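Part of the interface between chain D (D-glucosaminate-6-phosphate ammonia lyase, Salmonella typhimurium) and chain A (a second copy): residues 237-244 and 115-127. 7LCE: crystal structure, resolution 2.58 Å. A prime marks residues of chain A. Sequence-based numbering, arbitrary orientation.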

ATOM      1  N   HIS D 237      14.461 -16.584 -28.922  1.00 62.42           N
ATOM      2  CA  HIS D 237      13.713 -16.780 -30.160  1.00 57.31           C
ATOM      3  C   HIS D 237      12.273 -17.197 -29.900  1.00 59.96           C
ATOM      4  O   HIS D 237      11.410 -16.968 -30.755  1.00 77.55           O
ATOM      5  CB  HIS D 237      14.403 -17.817 -31.050  1.00 64.91           C
ATOM      6  CG  HIS D 237      14.159 -19.234 -30.631  1.00 71.21           C
ATOM      7  ND1 HIS D 237      14.962 -19.894 -29.726  1.00 72.45           N
ATOM      8  CD2 HIS D 237      13.210 -20.123 -31.008  1.00 65.93           C
ATOM      9  CE1 HIS D 237      14.514 -21.124 -29.556  1.00 68.38           C
ATOM     10  NE2 HIS D 237      13.451 -21.290 -30.323  1.00 70.30           N
ATOM     11  N   GLN D 238      11.998 -17.806 -28.749  1.00 68.28           N
ATOM     12  CA  GLN D 238      10.638 -18.127 -28.340  1.00 61.72           C
ATOM     13  C   GLN D 238       9.955 -16.968 -27.628  1.00 55.67           C
ATOM     14  O   GLN D 238       8.783 -17.091 -27.254  1.00 63.84           O
ATOM     15  CB  GLN D 238      10.636 -19.358 -27.427  1.00 73.31           C
ATOM     16  CG  GLN D 238      11.000 -20.660 -28.121  1.00 78.66           C
ATOM     17  CD  GLN D 238      10.839 -21.864 -27.212  1.00103.19           C
ATOM     18  OE1 GLN D 238      10.906 -21.747 -25.988  1.00 93.02           O
ATOM     19  NE2 GLN D 238      10.621 -23.031 -27.808  1.00124.77           N
ATOM     20  N   GLY D 239      10.653 -15.852 -27.436  1.00 51.50           N
ATOM     21  CA  GLY D 239      10.103 -14.720 -26.721  1.00 57.21           C
ATOM     22  C   GLY D 239      10.105 -13.434 -27.521  1.00 58.21           C
ATOM     23  O   GLY D 239       9.464 -13.348 -28.573  1.00 58.45           O
ATOM     24  N   ILE D 240      10.826 -12.422 -27.030  1.00 61.72           N
ATOM     25  CA  ILE D 240      10.767 -11.107 -27.652  1.00 47.13           C
ATOM     26  C   ILE D 240      11.479 -11.079 -28.996  1.00 48.86           C
ATOM     27  O   ILE D 240      11.200 -10.199 -29.818  1.00 64.71           O
ATOM     28  CB  ILE D 240      11.352 -10.035 -26.716  1.00 46.15           C
ATOM     29  CG1 ILE D 240      12.845 -10.266 -26.504  1.00 45.22           C
ATOM     30  CG2 ILE D 240      10.622 -10.039 -25.383  1.00 50.21           C
ATOM     31  CD1 ILE D 240      13.542  -9.115 -25.806  1.00 57.83           C
ATOM     32  N   ALA D 241      12.389 -12.020 -29.252  1.00 51.73           N
ATOM     33  CA  ALA D 241      13.120 -12.006 -30.512  1.00 50.17           C
ATOM     34  C   ALA D 241      12.264 -12.452 -31.688  1.00 53.52           C
ATOM     35  O   ALA D 241      12.669 -12.248 -32.838  1.00 62.60           O
ATOM     36  CB  ALA D 241      14.367 -12.885 -30.415  1.00 39.11           C
ATOM     37  N   ARG D 242      11.096 -13.049 -31.433  1.00 53.52           N
ATOM     38  CA  ARG D 242      10.218 -13.442 -32.529  1.00 56.35           C
ATOM     39  C   ARG D 242       9.690 -12.224 -33.278  1.00 60.83           C
ATOM     40  O   ARG D 242       9.389 -12.314 -34.475  1.00 68.30           O
ATOM     41  CB  ARG D 242       9.064 -14.294 -31.995  1.00 45.06           C
ATOM     42  CG  ARG D 242       8.233 -14.976 -33.074  1.00 66.75           C
ATOM     43  CD  ARG D 242       8.981 -16.142 -33.704  1.00 91.22           C
ATOM     44  NE  ARG D 242       8.091 -17.034 -34.437  1.00 81.46           N
ATOM     45  CZ  ARG D 242       7.690 -16.831 -35.684  1.00 81.74           C
ATOM     46  NH1 ARG D 242       8.094 -15.777 -36.376  1.00 87.61           N
ATOM     47  NH2 ARG D 242       6.867 -17.709 -36.253  1.00 82.72           N
ATOM     48  N   ALA D 243       9.587 -11.081 -32.599  1.00 50.59           N
ATOM     49  CA  ALA D 243       9.155  -9.839 -33.223  1.00 55.90           C
ATOM     50  C   ALA D 243      10.301  -9.062 -33.852  1.00 57.65           C
ATOM     51  O   ALA D 243      10.049  -8.107 -34.596  1.00 60.55           O
ATOM     52  CB  ALA D 243       8.443  -8.950 -32.197  1.00 33.92           C
ATOM     53  N   MET D 244      11.546  -9.443 -33.571  1.00 55.30           N
ATOM     54  CA  MET D 244      12.711  -8.783 -34.145  1.00 61.96           C
ATOM     55  C   MET D 244      13.374  -9.683 -35.177  1.00 63.85           C
ATOM     56  O   MET D 244      14.577  -9.954 -35.092  1.00 68.25           O
ATOM     57  CB  MET D 244      13.703  -8.419 -33.040  1.00 43.94           C
ATOM     58  CG  MET D 244      13.045  -7.737 -31.863  1.00 56.71           C
ATOM     59  SD  MET D 244      14.060  -7.756 -30.380  1.00 53.40           S
ATOM     60  CE  MET D 244      12.918  -7.032 -29.208  1.00 33.98           C
TER
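Chain A, residues 115-127: DYGAPVTSAIRLG

Chain A meets chain D first as a loop, Asp115′ to Pro119′, and then along one side of the helix that follows and includes Thr121′ to Leu126′. No hydrogen bond crosses between the stretches; the fit is van der Waals contact, partly between apolar side chains and partly against carbonyl and guanidinium atoms, with 439 Å² buried in all. The two chains advance in the same general sense: Ala118′ lies nearest Gln238, CA to CA 4.8 Å, and further on Ala123′ lies nearest Ala243, CA to CA 6.6 Å.

Asp115′ makes no contact across the interface but shapes the loop that does. Its OD1 accepts a hydrogen bond from Gly117′ N at 2.9 Å, while Tyr116′ N bonds to Ala118′ O at 3.3 Å, so the turn is held from within its own chain. The CA-to-CB bond of Tyr116′ points sideways, but with chi1 in p the ring comes nearer and meets Arg242. The guanidinium reaches the ring at its edge, Arg242 NH2 standing 3.8 Å from Tyr116′ CD1, and Tyr116′ CE1 lies over one face of the guanidinium. The same NH2 of Arg242 is 3.7 Å from Tyr116′ O, near but not hydrogen-bonded.

Gly117′ takes phi/psi of 111/-37, where a CB would jam against the carbonyl O of Tyr116′; it would also come within 3.9 Å of Arg242 NE. Backbone strain alone therefore calls for glycine. Gln238 CG lies 4.0 Å from Gly117′ O.

Ala118′ is extended, and its methyl points toward chain D. Its CB sits 3.4 Å from Gln238 O and 3.8 Å from Arg242 CG, a small side chain filling a close approach of backbones. Pro119′ adds its ring to the same carbonyl, its CD 3.7 Å from Gln238 O, and its own O accepts a bond from Ser122′ N at 3.0 Å as the helix begins.

Within the helix, Val120′, Thr121′ and Ile124′ stay out of reach, while Ser122′ and Leu126′, four residues apart, point toward chain D. Ser122′ makes the lighter contact, its CB 4.3 Å from Gly239 O. Leu126′ has the largest covered area of any residue here. Its CD2 meets Ile240 CG2 at 3.7 Å and its CD1 meets Ala243 CB, also at 3.7 Å, so Leu126′ packs on both Ile240 and Ala243, in the short chain D segment with helical phi/psi. Gly127′ lies beyond the contact.

The rule is economical: a glycine turn, an alanine at the tight point, and, four residues after Ser122′ on the same side of the helix, a leucine packed against Ile240 and Ala243.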

ATOM      1  N   ASP A 115      -0.242 -20.401 -29.656  1.00 92.65           N
ATOM      2  CA  ASP A 115       1.210 -20.466 -29.746  1.00 83.83           C
ATOM      3  C   ASP A 115       1.571 -20.865 -31.172  1.00 92.92           C
ATOM      4  O   ASP A 115       1.227 -21.967 -31.617  1.00 87.74           O
ATOM      5  CB  ASP A 115       1.771 -21.473 -28.739  1.00 82.52           C
ATOM      6  CG  ASP A 115       3.279 -21.356 -28.556  1.00 90.07           C
ATOM      7  OD1 ASP A 115       4.008 -21.293 -29.568  1.00 81.75           O
ATOM      8  OD2 ASP A 115       3.739 -21.352 -27.394  1.00 81.94           O
ATOM      9  N   TYR A 116       2.261 -19.973 -31.885  1.00 90.61           N
ATOM     10  CA  TYR A 116       2.699 -20.223 -33.253  1.00 82.89           C
ATOM     11  C   TYR A 116       4.208 -20.434 -33.339  1.00 88.33           C
ATOM     12  O   TYR A 116       4.834 -20.096 -34.346  1.00 93.43           O
ATOM     13  CB  TYR A 116       2.273 -19.071 -34.164  1.00 75.55           C
ATOM     14  CG  TYR A 116       2.673 -17.707 -33.650  1.00 75.87           C
ATOM     15  CD1 TYR A 116       3.955 -17.213 -33.864  1.00 89.53           C
ATOM     16  CD2 TYR A 116       1.772 -16.910 -32.956  1.00 77.06           C
ATOM     17  CE1 TYR A 116       4.332 -15.970 -33.399  1.00 82.05           C
ATOM     18  CE2 TYR A 116       2.141 -15.659 -32.486  1.00 78.13           C
ATOM     19  CZ  TYR A 116       3.423 -15.196 -32.713  1.00 75.61           C
ATOM     20  OH  TYR A 116       3.807 -13.957 -32.253  1.00 73.52           O
ATOM     21  N   GLY A 117       4.800 -21.002 -32.291  1.00103.36           N
ATOM     22  CA  GLY A 117       6.243 -21.063 -32.152  1.00104.35           C
ATOM     23  C   GLY A 117       6.678 -20.154 -31.022  1.00 94.36           C
ATOM     24  O   GLY A 117       7.603 -20.464 -30.265  1.00 92.19           O
ATOM     25  N   ALA A 118       6.000 -19.017 -30.916  1.00 81.10           N
ATOM     26  CA  ALA A 118       6.069 -18.106 -29.786  1.00 81.88           C
ATOM     27  C   ALA A 118       4.650 -17.673 -29.465  1.00 87.63           C
ATOM     28  O   ALA A 118       3.817 -17.543 -30.373  1.00 90.07           O
ATOM     29  CB  ALA A 118       6.944 -16.877 -30.080  1.00 69.83           C
ATOM     30  N   PRO A 119       4.331 -17.456 -28.190  1.00 76.64           N
ATOM     31  CA  PRO A 119       2.964 -17.064 -27.836  1.00 83.59           C
ATOM     32  C   PRO A 119       2.618 -15.685 -28.378  1.00 82.22           C
ATOM     33  O   PRO A 119       3.432 -14.759 -28.343  1.00 71.89           O
ATOM     34  CB  PRO A 119       2.979 -17.071 -26.301  1.00 80.29           C
ATOM     35  CG  PRO A 119       4.145 -17.937 -25.935  1.00 81.70           C
ATOM     36  CD  PRO A 119       5.168 -17.665 -26.996  1.00 72.12           C
ATOM     37  N   VAL A 120       1.389 -15.560 -28.889  1.00 85.60           N
ATOM     38  CA  VAL A 120       0.892 -14.267 -29.345  1.00 70.85           C
ATOM     39  C   VAL A 120       0.860 -13.264 -28.200  1.00 66.01           C
ATOM     40  O   VAL A 120       0.852 -12.051 -28.436  1.00 67.37           O
ATOM     41  CB  VAL A 120      -0.501 -14.433 -29.991  1.00 50.68           C
ATOM     42  CG1 VAL A 120      -1.510 -14.920 -28.961  1.00 76.33           C
ATOM     43  CG2 VAL A 120      -0.960 -13.140 -30.655  1.00 37.43           C
ATOM     44  N   THR A 121       0.853 -13.749 -26.954  1.00 72.94           N
ATOM     45  CA  THR A 121       0.905 -12.856 -25.802  1.00 72.02           C
ATOM     46  C   THR A 121       2.214 -12.080 -25.755  1.00 73.49           C
ATOM     47  O   THR A 121       2.234 -10.924 -25.315  1.00 83.09           O
ATOM     48  CB  THR A 121       0.731 -13.651 -24.508  1.00 80.91           C
ATOM     49  OG1 THR A 121       1.959 -14.323 -24.193  1.00 94.45           O
ATOM     50  CG2 THR A 121      -0.365 -14.686 -24.665  1.00 80.24           C
ATOM     51  N   SER A 122       3.316 -12.696 -26.194  1.00 72.03           N
ATOM     52  CA  SER A 122       4.607 -12.015 -26.156  1.00 65.71           C
ATOM     53  C   SER A 122       4.607 -10.786 -27.053  1.00 62.40           C
ATOM     54  O   SER A 122       5.093  -9.720 -26.657  1.00 70.55           O
ATOM     55  CB  SER A 122       5.723 -12.976 -26.560  1.00 70.28           C
ATOM     56  OG  SER A 122       5.963 -13.929 -25.541  1.00 88.69           O
ATOM     57  N   ALA A 123       4.063 -10.909 -28.264  1.00 60.65           N
ATOM     58  CA  ALA A 123       3.983  -9.749 -29.143  1.00 48.81           C
ATOM     59  C   ALA A 123       3.085  -8.678 -28.536  1.00 65.66           C
ATOM     60  O   ALA A 123       3.406  -7.485 -28.585  1.00 66.67           O
ATOM     61  CB  ALA A 123       3.482 -10.167 -30.524  1.00 48.19           C
ATOM     62  N   ILE A 124       1.960  -9.091 -27.947  1.00 58.67           N
ATOM     63  CA  ILE A 124       1.059  -8.141 -27.301  1.00 44.56           C
ATOM     64  C   ILE A 124       1.755  -7.448 -26.135  1.00 58.59           C
ATOM     65  O   ILE A 124       1.617  -6.234 -25.944  1.00 70.04           O
ATOM     66  CB  ILE A 124      -0.231  -8.853 -26.856  1.00 46.70           C
ATOM     67  CG1 ILE A 124      -0.981  -9.390 -28.075  1.00 53.47           C
ATOM     68  CG2 ILE A 124      -1.122  -7.918 -26.064  1.00 57.98           C
ATOM     69  CD1 ILE A 124      -2.028 -10.421 -27.738  1.00 48.38           C
ATOM     70  N   ARG A 125       2.517  -8.203 -25.337  1.00 56.82           N
ATOM     71  CA  ARG A 125       3.188  -7.597 -24.190  1.00 54.02           C
ATOM     72  C   ARG A 125       4.286  -6.629 -24.621  1.00 59.26           C
ATOM     73  O   ARG A 125       4.569  -5.662 -23.905  1.00 65.11           O
ATOM     74  CB  ARG A 125       3.771  -8.675 -23.274  1.00 70.52           C
ATOM     75  CG  ARG A 125       3.895  -8.234 -21.816  1.00 77.89           C
ATOM     76  CD  ARG A 125       4.636  -9.262 -20.954  1.00 73.84           C
ATOM     77  NE  ARG A 125       3.874 -10.490 -20.754  1.00 73.59           N
ATOM     78  CZ  ARG A 125       4.148 -11.643 -21.349  1.00 75.74           C
ATOM     79  NH1 ARG A 125       5.168 -11.766 -22.182  1.00 66.40           N
ATOM     80  NH2 ARG A 125       3.380 -12.700 -21.098  1.00 87.36           N
ATOM     81  N   LEU A 126       4.917  -6.871 -25.773  1.00 57.42           N
ATOM     82  CA  LEU A 126       5.936  -5.945 -26.259  1.00 46.43           C
ATOM     83  C   LEU A 126       5.338  -4.592 -26.613  1.00 55.39           C
ATOM     84  O   LEU A 126       6.013  -3.565 -26.487  1.00 59.34           O
ATOM     85  CB  LEU A 126       6.648  -6.529 -27.477  1.00 47.26           C
ATOM     86  CG  LEU A 126       7.751  -7.556 -27.240  1.00 41.74           C
ATOM     87  CD1 LEU A 126       8.230  -8.104 -28.568  1.00 50.74           C
ATOM     88  CD2 LEU A 126       8.900  -6.939 -26.465  1.00 56.28           C
ATOM     89  N   GLY A 127       4.086  -4.567 -27.057  1.00 49.47           N
ATOM     90  CA  GLY A 127       3.416  -3.318 -27.344  1.00 53.11           C
ATOM     91  C   GLY A 127       2.840  -2.612 -26.144  1.00 50.63           C
ATOM     92  O   GLY A 127       2.258  -1.533 -26.288  1.00 58.40           O
TER